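Local coordinates for protein telomerase reverse transcriptase (Candida tropicalis MYA-3404, PDB 6ZD1) that probably elongates telomeres as a reverse transcriptase, adding simple sequence repeats to chromosome ends by copying a template within the enzyme's RNA component, at residues A[308-320]-A[553-565]. Sequence-based numbering, arbitrary orientation.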
loop_
_atom_site.group_PDB
_atom_site.type_symbol
_atom_site.label_atom_id
_atom_site.label_comp_id
_atom_site.label_asym_id
_atom_site.label_seq_id
_atom_site.Cartn_x
_atom_site.Cartn_y
_atom_site.Cartn_z
ATOM N N SER A 308 2.865 8.747 13.280
ATOM C CA SER A 308 1.787 8.939 12.315
ATOM C C SER A 308 1.480 10.424 12.170
ATOM O O SER A 308 1.941 11.256 12.955
ATOM C CB SER A 308 0.533 8.162 12.729
ATOM O OG SER A 308 0.013 8.640 13.958
ATOM N N THR A 309 0.685 10.748 11.143
ATOM C CA THR A 309 0.345 12.143 10.874
ATOM C C THR A 309 -0.576 12.713 11.949
ATOM O O THR A 309 -0.354 13.826 12.444
ATOM C CB THR A 309 -0.296 12.280 9.493
ATOM O OG1 THR A 309 0.723 12.228 8.486
ATOM C CG2 THR A 309 -1.046 13.600 9.378
ATOM N N ASN A 310 -1.626 11.973 12.314
ATOM C CA ASN A 310 -2.529 12.457 13.354
ATOM C C ASN A 310 -1.787 12.698 14.661
ATOM O O ASN A 310 -2.160 13.593 15.428
ATOM C CB ASN A 310 -3.676 11.473 13.576
ATOM C CG ASN A 310 -4.547 11.305 12.349
ATOM O OD1 ASN A 310 -4.172 11.702 11.247
ATOM N ND2 ASN A 310 -5.716 10.703 12.533
ATOM N N GLU A 311 -0.734 11.922 14.929
ATOM C CA GLU A 311 0.050 12.173 16.132
ATOM C C GLU A 311 0.821 13.482 16.021
ATOM O O GLU A 311 1.004 14.177 17.027
ATOM C CB GLU A 311 1.001 11.007 16.411
ATOM C CG GLU A 311 1.167 10.710 17.900
ATOM C CD GLU A 311 2.391 9.869 18.218
ATOM O OE1 GLU A 311 3.307 10.390 18.891
ATOM O OE2 GLU A 311 2.437 8.692 17.802
ATOM N N VAL A 312 1.259 13.841 14.811
ATOM C CA VAL A 312 1.885 15.146 14.602
ATOM C C VAL A 312 0.900 16.257 14.946
ATOM O O VAL A 312 1.230 17.204 15.668
ATOM C CB VAL A 312 2.393 15.271 13.153
ATOM C CG1 VAL A 312 2.716 16.719 12.814
ATOM C CG2 VAL A 312 3.611 14.384 12.936
ATOM N N ALA A 313 -0.340 16.127 14.470
ATOM C CA ALA A 313 -1.351 17.143 14.735
ATOM C C ALA A 313 -1.666 17.236 16.222
ATOM O O ALA A 313 -1.751 18.336 16.779
ATOM C CB ALA A 313 -2.616 16.834 13.938
ATOM N N ASP A 314 -1.829 16.088 16.884
ATOM C CA ASP A 314 -2.177 16.084 18.299
ATOM C C ASP A 314 -1.049 16.640 19.154
ATOM O O ASP A 314 -1.301 17.343 20.140
ATOM C CB ASP A 314 -2.543 14.668 18.742
ATOM C CG ASP A 314 -3.994 14.333 18.467
ATOM O OD1 ASP A 314 -4.841 14.587 19.350
ATOM O OD2 ASP A 314 -4.290 13.838 17.360
ATOM N N ARG A 315 0.202 16.327 18.809
ATOM C CA ARG A 315 1.312 16.866 19.586
ATOM C C ARG A 315 1.418 18.380 19.429
ATOM O O ARG A 315 1.837 19.070 20.365
ATOM C CB ARG A 315 2.619 16.179 19.180
ATOM C CG ARG A 315 2.670 14.688 19.515
ATOM C CD ARG A 315 3.209 14.409 20.915
ATOM N NE ARG A 315 4.661 14.247 20.922
ATOM C CZ ARG A 315 5.512 15.135 21.427
ATOM N NH1 ARG A 315 5.057 16.253 21.980
ATOM N NH2 ARG A 315 6.817 14.904 21.385
ATOM N N ILE A 316 1.019 18.913 18.271
ATOM C CA ILE A 316 0.980 20.360 18.077
ATOM C C ILE A 316 -0.211 20.975 18.805
ATOM O O ILE A 316 -0.090 22.030 19.439
ATOM C CB ILE A 316 0.965 20.692 16.574
ATOM C CG1 ILE A 316 2.262 20.228 15.920
ATOM C CG2 ILE A 316 0.778 22.184 16.348
ATOM C CD1 ILE A 316 2.247 20.325 14.415
ATOM N N LEU A 317 -1.380 20.334 18.717
ATOM C CA LEU A 317 -2.556 20.825 19.429
ATOM C C LEU A 317 -2.349 20.792 20.938
ATOM O O LEU A 317 -2.799 21.694 21.653
ATOM C CB LEU A 317 -3.786 20.010 19.039
ATOM C CG LEU A 317 -4.273 20.189 17.601
ATOM C CD1 LEU A 317 -5.547 19.397 17.377
ATOM C CD2 LEU A 317 -4.490 21.660 17.284
ATOM N N THR A 318 -1.695 19.745 21.444
ATOM C CA THR A 318 -1.329 19.725 22.856
ATOM C C THR A 318 -0.287 20.795 23.162
ATOM O O THR A 318 -0.352 21.455 24.206
ATOM C CB THR A 318 -0.822 18.334 23.245
ATOM O OG1 THR A 318 -1.853 17.369 22.998
ATOM C CG2 THR A 318 -0.438 18.285 24.718
ATOM N N PHE A 319 0.668 20.996 22.248
ATOM C CA PHE A 319 1.634 22.079 22.406
ATOM C C PHE A 319 0.932 23.430 22.447
ATOM O O PHE A 319 1.246 24.279 23.290
ATOM C CB PHE A 319 2.653 22.022 21.264
ATOM C CG PHE A 319 3.782 23.010 21.389
ATOM C CD1 PHE A 319 4.761 22.852 22.360
ATOM C CD2 PHE A 319 3.888 24.073 20.503
ATOM C CE1 PHE A 319 5.807 23.754 22.465
ATOM C CE2 PHE A 319 4.930 24.978 20.600
ATOM C CZ PHE A 319 5.892 24.818 21.582
ATOM N N ARG A 320 -0.051 23.635 21.568
ATOM C CA ARG A 320 -0.804 24.884 21.588
ATOM C C ARG A 320 -1.576 25.033 22.893
ATOM O O ARG A 320 -1.536 26.088 23.537
ATOM C CB ARG A 320 -1.758 24.937 20.397
ATOM C CG ARG A 320 -2.631 26.174 20.362
ATOM C CD ARG A 320 -3.828 25.951 19.465
ATOM N NE ARG A 320 -4.709 24.931 20.021
ATOM C CZ ARG A 320 -5.808 24.485 19.424
ATOM N NH1 ARG A 320 -6.159 24.969 18.241
ATOM N NH2 ARG A 320 -6.554 23.558 20.011
ATOM N N PHE A 553 2.934 21.104 6.470
ATOM C CA PHE A 553 3.668 19.921 6.877
ATOM C C PHE A 553 2.961 18.718 6.257
ATOM O O PHE A 553 2.057 18.876 5.433
ATOM C CB PHE A 553 3.770 19.860 8.399
ATOM C CG PHE A 553 4.852 18.950 8.896
ATOM C CD1 PHE A 553 6.106 18.962 8.313
ATOM C CD2 PHE A 553 4.617 18.089 9.953
ATOM C CE1 PHE A 553 7.105 18.124 8.768
ATOM C CE2 PHE A 553 5.611 17.251 10.414
ATOM C CZ PHE A 553 6.859 17.271 9.821
ATOM N N VAL A 554 3.368 17.501 6.624
ATOM C CA VAL A 554 2.829 16.318 5.962
ATOM C C VAL A 554 1.316 16.278 6.136
ATOM O O VAL A 554 0.806 16.072 7.244
ATOM C CB VAL A 554 3.484 15.056 6.527
ATOM C CG1 VAL A 554 4.836 14.841 5.885
ATOM C CG2 VAL A 554 3.646 15.183 8.039
ATOM N N GLY A 555 0.592 16.426 5.028
ATOM C CA GLY A 555 -0.858 16.357 5.040
ATOM C C GLY A 555 -1.577 17.435 5.835
ATOM O O GLY A 555 -2.812 17.459 5.866
ATOM N N LEU A 556 -0.831 18.337 6.471
ATOM C CA LEU A 556 -1.397 19.302 7.404
ATOM C C LEU A 556 -1.116 20.729 6.957
ATOM O O LEU A 556 -0.020 21.042 6.484
ATOM C CB LEU A 556 -0.827 19.112 8.810
ATOM C CG LEU A 556 -0.917 17.719 9.420
ATOM C CD1 LEU A 556 -0.249 17.705 10.785
ATOM C CD2 LEU A 556 -2.366 17.281 9.518
ATOM N N ASP A 557 -2.112 21.591 7.132
ATOM C CA ASP A 557 -1.944 23.033 7.023
ATOM C C ASP A 557 -1.839 23.593 8.433
ATOM O O ASP A 557 -2.780 23.462 9.224
ATOM C CB ASP A 557 -3.111 23.677 6.278
ATOM C CG ASP A 557 -2.849 23.818 4.797
ATOM O OD1 ASP A 557 -1.759 23.405 4.346
ATOM O OD2 ASP A 557 -3.731 24.347 4.085
ATOM N N ILE A 558 -0.699 24.198 8.754
ATOM C CA ILE A 558 -0.418 24.673 10.104
ATOM C C ILE A 558 -0.265 26.187 10.066
ATOM O O ILE A 558 0.603 26.713 9.356
ATOM C CB ILE A 558 0.838 24.013 10.689
ATOM C CG1 ILE A 558 0.680 22.491 10.694
ATOM C CG2 ILE A 558 1.091 24.528 12.095
ATOM C CD1 ILE A 558 1.929 21.750 11.117
ATOM N N ASN A 559 -1.103 26.884 10.832
ATOM C CA ASN A 559 -1.020 28.334 10.952
ATOM C C ASN A 559 -0.003 28.687 12.033
ATOM O O ASN A 559 -0.154 28.290 13.192
ATOM C CB ASN A 559 -2.390 28.934 11.275
ATOM C CG ASN A 559 -2.413 30.453 11.143
ATOM O OD1 ASN A 559 -1.564 31.152 11.695
ATOM N ND2 ASN A 559 -3.386 30.966 10.403
ATOM N N CYS A 560 1.032 29.436 11.647
ATOM C CA CYS A 560 2.108 29.792 12.566
ATOM C C CYS A 560 1.647 30.728 13.674
ATOM O O CYS A 560 2.277 30.772 14.735
ATOM C CB CYS A 560 3.250 30.445 11.785
ATOM S SG CYS A 560 4.718 30.839 12.754
ATOM N N LEU A 561 0.568 31.469 13.451
ATOM C CA LEU A 561 0.114 32.497 14.377
ATOM C C LEU A 561 -0.811 31.951 15.456
ATOM O O LEU A 561 -0.732 32.378 16.611
ATOM C CB LEU A 561 -0.594 33.609 13.606
ATOM C CG LEU A 561 -0.611 34.969 14.294
ATOM C CD1 LEU A 561 0.811 35.442 14.544
ATOM C CD2 LEU A 561 -1.367 35.965 13.437
ATOM N N THR A 562 -1.711 31.038 15.094
ATOM C CA THR A 562 -2.674 30.483 16.032
ATOM C C THR A 562 -2.492 28.993 16.287
ATOM O O THR A 562 -3.219 28.435 17.118
ATOM C CB THR A 562 -4.101 30.736 15.531
ATOM O OG1 THR A 562 -4.290 30.073 14.276
ATOM C CG2 THR A 562 -4.342 32.227 15.346
ATOM N N LEU A 563 -1.551 28.338 15.603
ATOM C CA LEU A 563 -1.338 26.893 15.724
ATOM C C LEU A 563 -2.607 26.117 15.370
ATOM O O LEU A 563 -2.943 25.110 15.998
ATOM C CB LEU A 563 -0.815 26.506 17.111
ATOM C CG LEU A 563 0.679 26.769 17.353
ATOM C CD1 LEU A 563 1.154 26.090 18.629
ATOM C CD2 LEU A 563 1.518 26.322 16.166
ATOM N N ASP A 564 -3.329 26.607 14.366
ATOM C CA ASP A 564 -4.427 25.857 13.775
ATOM C C ASP A 564 -3.863 24.769 12.866
ATOM O O ASP A 564 -2.975 25.034 12.053
ATOM C CB ASP A 564 -5.336 26.794 12.984
ATOM C CG ASP A 564 -6.548 26.090 12.413
ATOM O OD1 ASP A 564 -7.556 25.953 13.140
ATOM O OD2 ASP A 564 -6.495 25.671 11.238
ATOM N N VAL A 565 -4.370 23.547 13.010
ATOM C CA VAL A 565 -3.911 22.394 12.237
ATOM C C VAL A 565 -5.120 21.811 11.514
ATOM O O VAL A 565 -6.011 21.235 12.150
ATOM C CB VAL A 565 -3.247 21.336 13.129
ATOM C CG1 VAL A 565 -2.775 20.156 12.292
ATOM C CG2 VAL A 565 -2.092 21.936 13.916
#
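Ile316 meets Ile558 and Val565 with its two branches. Its CD1 comes tip to tip with CD1 of Ile558 at 3.6 Å. CG1 is anti to the carbonyl carbon (chi1 -64°) and CG2 to the backbone N; the Ile316 and Val565 side chains cross at about a right angle, CG2 to CG2 3.8 Å. One turn earlier, the small CB of Ala313 lets the helix approach closely, resting 3.7 Å from Val565 CG1 and also touching Leu556 CD1. Val312 completes this row: its CG1, 3.7 Å from Phe553 CD2, lies in the plane of the aromatic ring at its edge and packs equally against Leu556 CD1. Val554 CG2 lies over one face of that ring, toward the rim. At the start of the helix, the methyl of Thr309 slides past Leu556 CD2. At the far end, the aliphatic part of Arg320 does apolar work, with CB 3.6 Å from Leu563 CD1 and CD reaching the Thr562 carbonyl oxygen. The bend at chi3 (66°) turns the guanidinium so that Leu317 CD2 sits over the centre of one face.

No hydrogen bond joins 308-320 to 553-565; the contact is apolar packing. Branched aliphatic side chains suit its middle, while Thr309 and Arg320 contribute methyl and methylene groups at the ends. Residues 553-565 are shaped by their own turns: a type II turn from Phe553 to Leu556, with Gly555 at positive phi, and an Asx turn in which Asn559 OD1 accepts from Leu561 N at 2.8 Å. Ser308 occupies the N-cap position, its OG hydrogen-bonded to Glu614. Leu500 and Ile505 of the neighbouring antiparallel sheet extend the apolar layer. The helix runs nearly parallel to strand 556-559, 14° between axes, packing a three-stranded antiparallel sheet against a helix within the reverse transcriptase fold.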